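Local coordinates for protein ComZ (Thermus thermophilus, PDB 6QVI) that is a competence-associated pilin with a beta-solenoid domain, probably serving as a DNA receptor at the tip of the pilus during natural transformation, at residues T155-N167 with Q206-K218. Residues are numbered along the deposited sequence; the frame is centred on the assembly and turned at random.
Sequences TIRGGVYVVGNPN and QDLCASLRVQYGK
V160 and L212 lie side by side and point the same way, CG2 of V160 3.4 Å from CD1 of L212, in successive parallel rungs of the beta-solenoid. V162 and V214 continue this apolar row on the same face, CB of V162 4.0 Å from CG2 of V214, and strand 172-176 packs on V162 and L212. Farther along, at Y216, the ring is sandwiched, CG of Q215 near the rim of one face and P166 over the other, where CA of P166 makes a CH-pi contact 3.7 Å from the Y216 ring centroid, 13° off the normal. With a serine in place of Y216 the ring is gone, and P166 would probably be left without its CH-pi partner and its loop less firmly held against the next coil. Strands 160-162 and 212-214 run 5° apart. Of the backbone bonds joining them, V162 N donates to R213 O at 2.8 Å, whereas R213 N to V160 O is weak; beyond these, Y216 N donates to V163 O at 2.8 Å. On the opposite face, CG of Y161 lies anti to the backbone N (chi1 -176°), which puts the ring where CD2 meets CB of R213 obliquely; the ring also stacks with F140, while NH1 of R213 makes its salt bridge to OD2 of D269.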
ATOM      1  N   THR A 155      -9.116  -5.593 -16.540  1.00 73.87           N
ATOM      2  CA  THR A 155      -9.670  -4.289 -16.355  1.00 84.12           C
ATOM      3  C   THR A 155      -9.279  -4.093 -14.913  1.00 82.39           C
ATOM      4  O   THR A 155      -9.770  -4.769 -14.058  1.00 80.41           O
ATOM      5  CB  THR A 155     -11.169  -4.197 -16.606  1.00 82.76           C
ATOM      6  OG1 THR A 155     -11.837  -3.766 -15.429  1.00 84.36           O
ATOM      7  CG2 THR A 155     -11.702  -5.481 -17.017  1.00 91.59           C
ATOM      8  N   ILE A 156      -8.414  -3.132 -14.660  1.00 75.32           N
ATOM      9  CA  ILE A 156      -7.805  -2.912 -13.350  1.00 74.11           C
ATOM     10  C   ILE A 156      -8.274  -1.556 -12.855  1.00 76.63           C
ATOM     11  O   ILE A 156      -7.901  -0.515 -13.422  1.00 81.29           O
ATOM     12  CB  ILE A 156      -6.265  -2.952 -13.389  1.00 69.27           C
ATOM     13  CG1 ILE A 156      -5.708  -4.281 -13.883  1.00 69.04           C
ATOM     14  CG2 ILE A 156      -5.657  -2.556 -12.046  1.00 65.24           C
ATOM     15  CD1 ILE A 156      -5.093  -4.162 -15.272  1.00 71.02           C
ATOM     16  N   ARG A 157      -9.061  -1.543 -11.781  1.00 71.16           N
ATOM     17  CA  ARG A 157      -9.486  -0.265 -11.220  1.00 76.36           C
ATOM     18  C   ARG A 157      -8.519   0.031 -10.074  1.00 76.97           C
ATOM     19  O   ARG A 157      -8.697  -0.407  -8.932  1.00 80.13           O
ATOM     20  CB  ARG A 157     -10.953  -0.339 -10.819  1.00 73.41           C
ATOM     21  CG  ARG A 157     -11.676  -1.154 -11.849  1.00 78.63           C
ATOM     22  CD  ARG A 157     -13.148  -0.943 -11.901  1.00 78.63           C
ATOM     23  NE  ARG A 157     -13.389   0.330 -12.538  1.00 76.07           N
ATOM     24  CZ  ARG A 157     -14.395   0.546 -13.367  1.00 82.19           C
ATOM     25  NH1 ARG A 157     -15.235  -0.442 -13.643  1.00 80.67           N
ATOM     26  NH2 ARG A 157     -14.555   1.741 -13.923  1.00 90.99           N
ATOM     27  N   GLY A 158      -7.465   0.776 -10.408  1.00 68.46           N
ATOM     28  CA  GLY A 158      -6.391   1.069  -9.483  1.00 73.78           C
ATOM     29  C   GLY A 158      -5.039   1.059 -10.174  1.00 71.36           C
ATOM     30  O   GLY A 158      -4.951   0.844 -11.389  1.00 60.98           O
ATOM     31  N   GLY A 159      -3.955   1.294  -9.437  1.00 70.37           N
ATOM     32  CA  GLY A 159      -2.664   1.362 -10.078  1.00 69.47           C
ATOM     33  C   GLY A 159      -2.132  -0.005 -10.396  1.00 61.84           C
ATOM     34  O   GLY A 159      -2.631  -1.015  -9.893  1.00 73.82           O
ATOM     35  N   VAL A 160      -1.114  -0.040 -11.232  1.00 50.98           N
ATOM     36  CA  VAL A 160      -0.393  -1.251 -11.515  1.00 61.40           C
ATOM     37  C   VAL A 160       1.080  -0.895 -11.505  1.00 58.94           C
ATOM     38  O   VAL A 160       1.504  -0.088 -12.258  1.00 64.79           O
ATOM     39  CB  VAL A 160      -0.775  -1.992 -12.806  1.00 58.70           C
ATOM     40  CG1 VAL A 160      -2.063  -1.538 -13.404  1.00 71.83           C
ATOM     41  CG2 VAL A 160       0.322  -1.947 -13.815  1.00 56.69           C
ATOM     42  N   TYR A 161       1.843  -1.494 -10.610  1.00 56.11           N
ATOM     43  CA  TYR A 161       3.260  -1.261 -10.475  1.00 55.89           C
ATOM     44  C   TYR A 161       3.949  -2.503 -10.937  1.00 58.24           C
ATOM     45  O   TYR A 161       3.567  -3.565 -10.578  1.00 51.29           O
ATOM     46  CB  TYR A 161       3.568  -1.028  -8.999  1.00 43.91           C
ATOM     47  CG  TYR A 161       4.995  -0.677  -8.617  1.00 64.36           C
ATOM     48  CD1 TYR A 161       6.019  -1.539  -8.833  1.00 63.63           C
ATOM     49  CD2 TYR A 161       5.285   0.495  -7.974  1.00 60.13           C
ATOM     50  CE1 TYR A 161       7.296  -1.228  -8.468  1.00 71.31           C
ATOM     51  CE2 TYR A 161       6.559   0.805  -7.599  1.00 53.99           C
ATOM     52  CZ  TYR A 161       7.555  -0.065  -7.854  1.00 63.33           C
ATOM     53  OH  TYR A 161       8.822   0.224  -7.492  1.00 53.59           O
ATOM     54  N   VAL A 162       4.947  -2.378 -11.776  1.00 51.29           N
ATOM     55  CA  VAL A 162       5.657  -3.530 -12.231  1.00 58.96           C
ATOM     56  C   VAL A 162       7.108  -3.264 -11.973  1.00 63.42           C
ATOM     57  O   VAL A 162       7.558  -2.189 -12.227  1.00 75.01           O
ATOM     58  CB  VAL A 162       5.464  -3.698 -13.719  1.00 59.58           C
ATOM     59  CG1 VAL A 162       6.268  -4.857 -14.218  1.00 45.65           C
ATOM     60  CG2 VAL A 162       4.016  -3.914 -14.028  1.00 46.11           C
ATOM     61  N   VAL A 163       7.857  -4.220 -11.456  1.00 57.62           N
ATOM     62  CA  VAL A 163       9.257  -3.938 -11.234  1.00 63.96           C
ATOM     63  C   VAL A 163      10.132  -4.199 -12.441  1.00 68.68           C
ATOM     64  O   VAL A 163      10.937  -3.378 -12.768  1.00 70.61           O
ATOM     65  CB  VAL A 163       9.819  -4.458  -9.894  1.00 49.24           C
ATOM     66  CG1 VAL A 163       8.748  -4.956  -8.991  1.00 47.22           C
ATOM     67  CG2 VAL A 163      10.925  -5.451 -10.050  1.00 62.94           C
ATOM     68  N   GLY A 164       9.957  -5.303 -13.137  1.00 51.89           N
ATOM     69  CA  GLY A 164      10.765  -5.562 -14.302  1.00 61.62           C
ATOM     70  C   GLY A 164      12.029  -6.330 -14.039  1.00 66.27           C
ATOM     71  O   GLY A 164      12.247  -6.774 -12.949  1.00 66.33           O
ATOM     72  N   ASN A 165      12.865  -6.477 -15.049  1.00 71.09           N
ATOM     73  CA  ASN A 165      14.110  -7.199 -14.908  1.00 79.96           C
ATOM     74  C   ASN A 165      15.263  -6.249 -15.046  1.00 83.51           C
ATOM     75  O   ASN A 165      15.634  -5.881 -16.128  1.00 86.64           O
ATOM     76  CB  ASN A 165      14.196  -8.272 -15.974  1.00 88.54           C
ATOM     77  CG  ASN A 165      15.535  -8.954 -16.021  1.00 89.53           C
ATOM     78  OD1 ASN A 165      16.430  -8.664 -15.246  1.00 94.61           O
ATOM     79  ND2 ASN A 165      15.673  -9.876 -16.939  1.00 88.14           N
ATOM     80  N   PRO A 166      15.904  -5.937 -13.939  1.00 84.25           N
ATOM     81  CA  PRO A 166      16.990  -4.978 -13.899  1.00 87.77           C
ATOM     82  C   PRO A 166      18.097  -5.296 -14.848  1.00100.03           C
ATOM     83  O   PRO A 166      18.804  -4.387 -15.228  1.00101.28           O
ATOM     84  CB  PRO A 166      17.485  -5.085 -12.478  1.00 86.92           C
ATOM     85  CG  PRO A 166      17.178  -6.471 -12.104  1.00 88.31           C
ATOM     86  CD  PRO A 166      15.871  -6.767 -12.738  1.00 87.70           C
ATOM     87  N   ASN A 167      18.277  -6.547 -15.226  1.00111.74           N
ATOM     88  CA  ASN A 167      19.353  -6.812 -16.160  1.00121.09           C
ATOM     89  C   ASN A 167      18.894  -6.753 -17.602  1.00122.29           C
ATOM     90  O   ASN A 167      19.595  -7.263 -18.484  1.00129.18           O
ATOM     91  CB  ASN A 167      19.977  -8.194 -15.877  1.00126.33           C
ATOM     92  CG  ASN A 167      21.289  -8.086 -15.128  1.00131.73           C
ATOM     93  OD1 ASN A 167      22.382  -8.044 -15.721  1.00138.74           O
ATOM     94  ND2 ASN A 167      21.197  -8.014 -13.812  1.00127.59           N
ATOM     95  N   GLN A 206     -13.944   7.959  -6.487  1.00109.63           N
ATOM     96  CA  GLN A 206     -13.687   8.549  -7.789  1.00104.71           C
ATOM     97  C   GLN A 206     -12.224   8.899  -7.969  1.00110.34           C
ATOM     98  O   GLN A 206     -11.816   9.265  -9.081  1.00 99.18           O
ATOM     99  CB  GLN A 206     -14.533   9.812  -8.015  1.00 96.64           C
ATOM    100  CG  GLN A 206     -16.069   9.663  -7.881  1.00107.30           C
ATOM    101  CD  GLN A 206     -16.581   9.352  -6.461  1.00117.95           C
ATOM    102  OE1 GLN A 206     -15.800   9.113  -5.537  1.00121.28           O
ATOM    103  NE2 GLN A 206     -17.904   9.333  -6.303  1.00121.10           N
ATOM    104  N   ASP A 207     -11.454   8.845  -6.884  1.00122.69           N
ATOM    105  CA  ASP A 207     -10.004   8.988  -6.899  1.00124.13           C
ATOM    106  C   ASP A 207      -9.403   7.743  -6.244  1.00113.49           C
ATOM    107  O   ASP A 207      -9.349   7.643  -5.011  1.00116.32           O
ATOM    108  CB  ASP A 207      -9.584  10.284  -6.208  1.00137.21           C
ATOM    109  CG  ASP A 207      -8.129  10.616  -6.450  1.00141.43           C
ATOM    110  OD1 ASP A 207      -7.623  11.640  -5.937  1.00144.69           O
ATOM    111  OD2 ASP A 207      -7.501   9.857  -7.217  1.00139.15           O
ATOM    112  N   LEU A 208      -8.939   6.795  -7.058  1.00102.20           N
ATOM    113  CA  LEU A 208      -8.310   5.592  -6.531  1.00 90.87           C
ATOM    114  C   LEU A 208      -6.831   5.780  -6.291  1.00 87.67           C
ATOM    115  O   LEU A 208      -6.203   4.920  -5.657  1.00 86.09           O
ATOM    116  CB  LEU A 208      -8.525   4.445  -7.505  1.00 88.15           C
ATOM    117  CG  LEU A 208      -9.899   3.790  -7.550  1.00 83.55           C
ATOM    118  CD1 LEU A 208      -9.903   2.724  -8.620  1.00 76.99           C
ATOM    119  CD2 LEU A 208     -10.198   3.176  -6.196  1.00 82.76           C
ATOM    120  N   CYS A 209      -6.307   6.934  -6.706  1.00 93.53           N
ATOM    121  CA  CYS A 209      -4.887   7.281  -6.687  1.00 96.56           C
ATOM    122  C   CYS A 209      -4.089   6.358  -7.601  1.00 90.85           C
ATOM    123  O   CYS A 209      -2.978   5.938  -7.277  1.00 96.17           O
ATOM    124  CB  CYS A 209      -4.330   7.284  -5.261  1.00105.73           C
ATOM    125  SG  CYS A 209      -5.404   8.201  -4.116  1.00125.49           S
ATOM    126  N   ALA A 210      -4.656   6.063  -8.771  1.00 87.96           N
ATOM    127  CA  ALA A 210      -4.038   5.113  -9.686  1.00 88.13           C
ATOM    128  C   ALA A 210      -2.843   5.718 -10.404  1.00 85.76           C
ATOM    129  O   ALA A 210      -2.771   6.915 -10.635  1.00 85.55           O
ATOM    130  CB  ALA A 210      -5.033   4.640 -10.736  1.00 84.45           C
ATOM    131  N   SER A 211      -1.923   4.852 -10.815  1.00 89.66           N
ATOM    132  CA  SER A 211      -0.758   5.273 -11.588  1.00 88.24           C
ATOM    133  C   SER A 211      -0.176   4.022 -12.208  1.00 79.94           C
ATOM    134  O   SER A 211      -0.419   2.909 -11.736  1.00 81.07           O
ATOM    135  CB  SER A 211       0.296   6.015 -10.749  1.00 97.67           C
ATOM    136  OG  SER A 211       0.477   5.400  -9.490  1.00105.71           O
ATOM    137  N   LEU A 212       0.607   4.212 -13.258  1.00 64.97           N
ATOM    138  CA  LEU A 212       1.350   3.124 -13.876  1.00 63.60           C
ATOM    139  C   LEU A 212       2.834   3.359 -13.667  1.00 62.82           C
ATOM    140  O   LEU A 212       3.402   4.272 -14.258  1.00 69.81           O
ATOM    141  CB  LEU A 212       1.022   3.033 -15.366  1.00 65.55           C
ATOM    142  CG  LEU A 212       1.651   1.943 -16.231  1.00 60.90           C
ATOM    143  CD1 LEU A 212       1.761   0.702 -15.461  1.00 50.11           C
ATOM    144  CD2 LEU A 212       0.865   1.714 -17.519  1.00 55.91           C
ATOM    145  N   ARG A 213       3.472   2.512 -12.876  1.00 53.54           N
ATOM    146  CA  ARG A 213       4.896   2.630 -12.631  1.00 59.33           C
ATOM    147  C   ARG A 213       5.583   1.344 -13.061  1.00 56.84           C
ATOM    148  O   ARG A 213       5.157   0.242 -12.687  1.00 66.07           O
ATOM    149  CB  ARG A 213       5.206   2.922 -11.157  1.00 67.18           C
ATOM    150  CG  ARG A 213       4.688   4.267 -10.642  1.00 77.00           C
ATOM    151  CD  ARG A 213       5.305   4.664  -9.292  1.00 74.05           C
ATOM    152  NE  ARG A 213       4.273   5.077  -8.346  1.00 77.37           N
ATOM    153  CZ  ARG A 213       4.209   6.271  -7.771  1.00 96.03           C
ATOM    154  NH1 ARG A 213       5.121   7.189  -8.052  1.00104.20           N
ATOM    155  NH2 ARG A 213       3.231   6.548  -6.915  1.00102.77           N
ATOM    156  N   VAL A 214       6.679   1.492 -13.756  1.00 55.99           N
ATOM    157  CA  VAL A 214       7.444   0.376 -14.167  1.00 52.83           C
ATOM    158  C   VAL A 214       8.856   0.744 -13.907  1.00 51.38           C
ATOM    159  O   VAL A 214       9.402   1.539 -14.593  1.00 51.88           O
ATOM    160  CB  VAL A 214       7.299   0.131 -15.640  1.00 54.45           C
ATOM    161  CG1 VAL A 214       8.374  -0.801 -16.098  1.00 55.12           C
ATOM    162  CG2 VAL A 214       5.949  -0.439 -15.932  1.00 49.13           C
ATOM    163  N   GLN A 215       9.454   0.151 -12.905  1.00 50.66           N
ATOM    164  CA  GLN A 215      10.805   0.476 -12.579  1.00 54.48           C
ATOM    165  C   GLN A 215      11.842   0.070 -13.578  1.00 64.80           C
ATOM    166  O   GLN A 215      12.758   0.806 -13.804  1.00 76.69           O
ATOM    167  CB  GLN A 215      11.177  -0.082 -11.238  1.00 59.05           C
ATOM    168  CG  GLN A 215      12.663  -0.104 -11.050  1.00 61.90           C
ATOM    169  CD  GLN A 215      13.068  -0.556  -9.686  1.00 72.12           C
ATOM    170  OE1 GLN A 215      12.301  -1.168  -8.980  1.00 72.25           O
ATOM    171  NE2 GLN A 215      14.284  -0.256  -9.309  1.00 81.08           N
ATOM    172  N   TYR A 216      11.747  -1.106 -14.158  1.00 64.18           N
ATOM    173  CA  TYR A 216      12.737  -1.496 -15.139  1.00 61.77           C
ATOM    174  C   TYR A 216      12.078  -1.963 -16.396  1.00 65.04           C
ATOM    175  O   TYR A 216      11.389  -2.933 -16.381  1.00 75.43           O
ATOM    176  CB  TYR A 216      13.598  -2.639 -14.636  1.00 65.14           C
ATOM    177  CG  TYR A 216      14.533  -2.303 -13.517  1.00 71.66           C
ATOM    178  CD1 TYR A 216      15.532  -1.389 -13.675  1.00 71.07           C
ATOM    179  CD2 TYR A 216      14.426  -2.925 -12.314  1.00 70.06           C
ATOM    180  CE1 TYR A 216      16.381  -1.092 -12.648  1.00 73.60           C
ATOM    181  CE2 TYR A 216      15.268  -2.630 -11.289  1.00 72.12           C
ATOM    182  CZ  TYR A 216      16.236  -1.710 -11.462  1.00 77.40           C
ATOM    183  OH  TYR A 216      17.070  -1.426 -10.430  1.00 79.61           O
ATOM    184  N   GLY A 217      12.307  -1.275 -17.497  1.00 62.24           N
ATOM    185  CA  GLY A 217      11.738  -1.667 -18.768  1.00 68.06           C
ATOM    186  C   GLY A 217      10.896  -0.639 -19.477  1.00 70.98           C
ATOM    187  O   GLY A 217      10.668   0.417 -18.962  1.00 69.13           O
ATOM    188  N   LYS A 218      10.483  -0.969 -20.689  1.00 71.69           N
ATOM    189  CA  LYS A 218       9.605  -0.163 -21.525  1.00 66.24           C
ATOM    190  C   LYS A 218       8.190  -0.750 -21.521  1.00 57.31           C
ATOM    191  O   LYS A 218       7.933  -1.793 -20.921  1.00 57.10           O
ATOM    192  CB  LYS A 218      10.168  -0.064 -22.940  1.00 66.26           C
ATOM    193  CG  LYS A 218      11.620   0.364 -22.997  1.00 69.13           C
ATOM    194  CD  LYS A 218      12.243  -0.049 -24.300  1.00 76.75           C
ATOM    195  CE  LYS A 218      11.896   0.956 -25.346  1.00 91.94           C
ATOM    196  NZ  LYS A 218      12.720   2.185 -25.110  1.00107.94           N
TER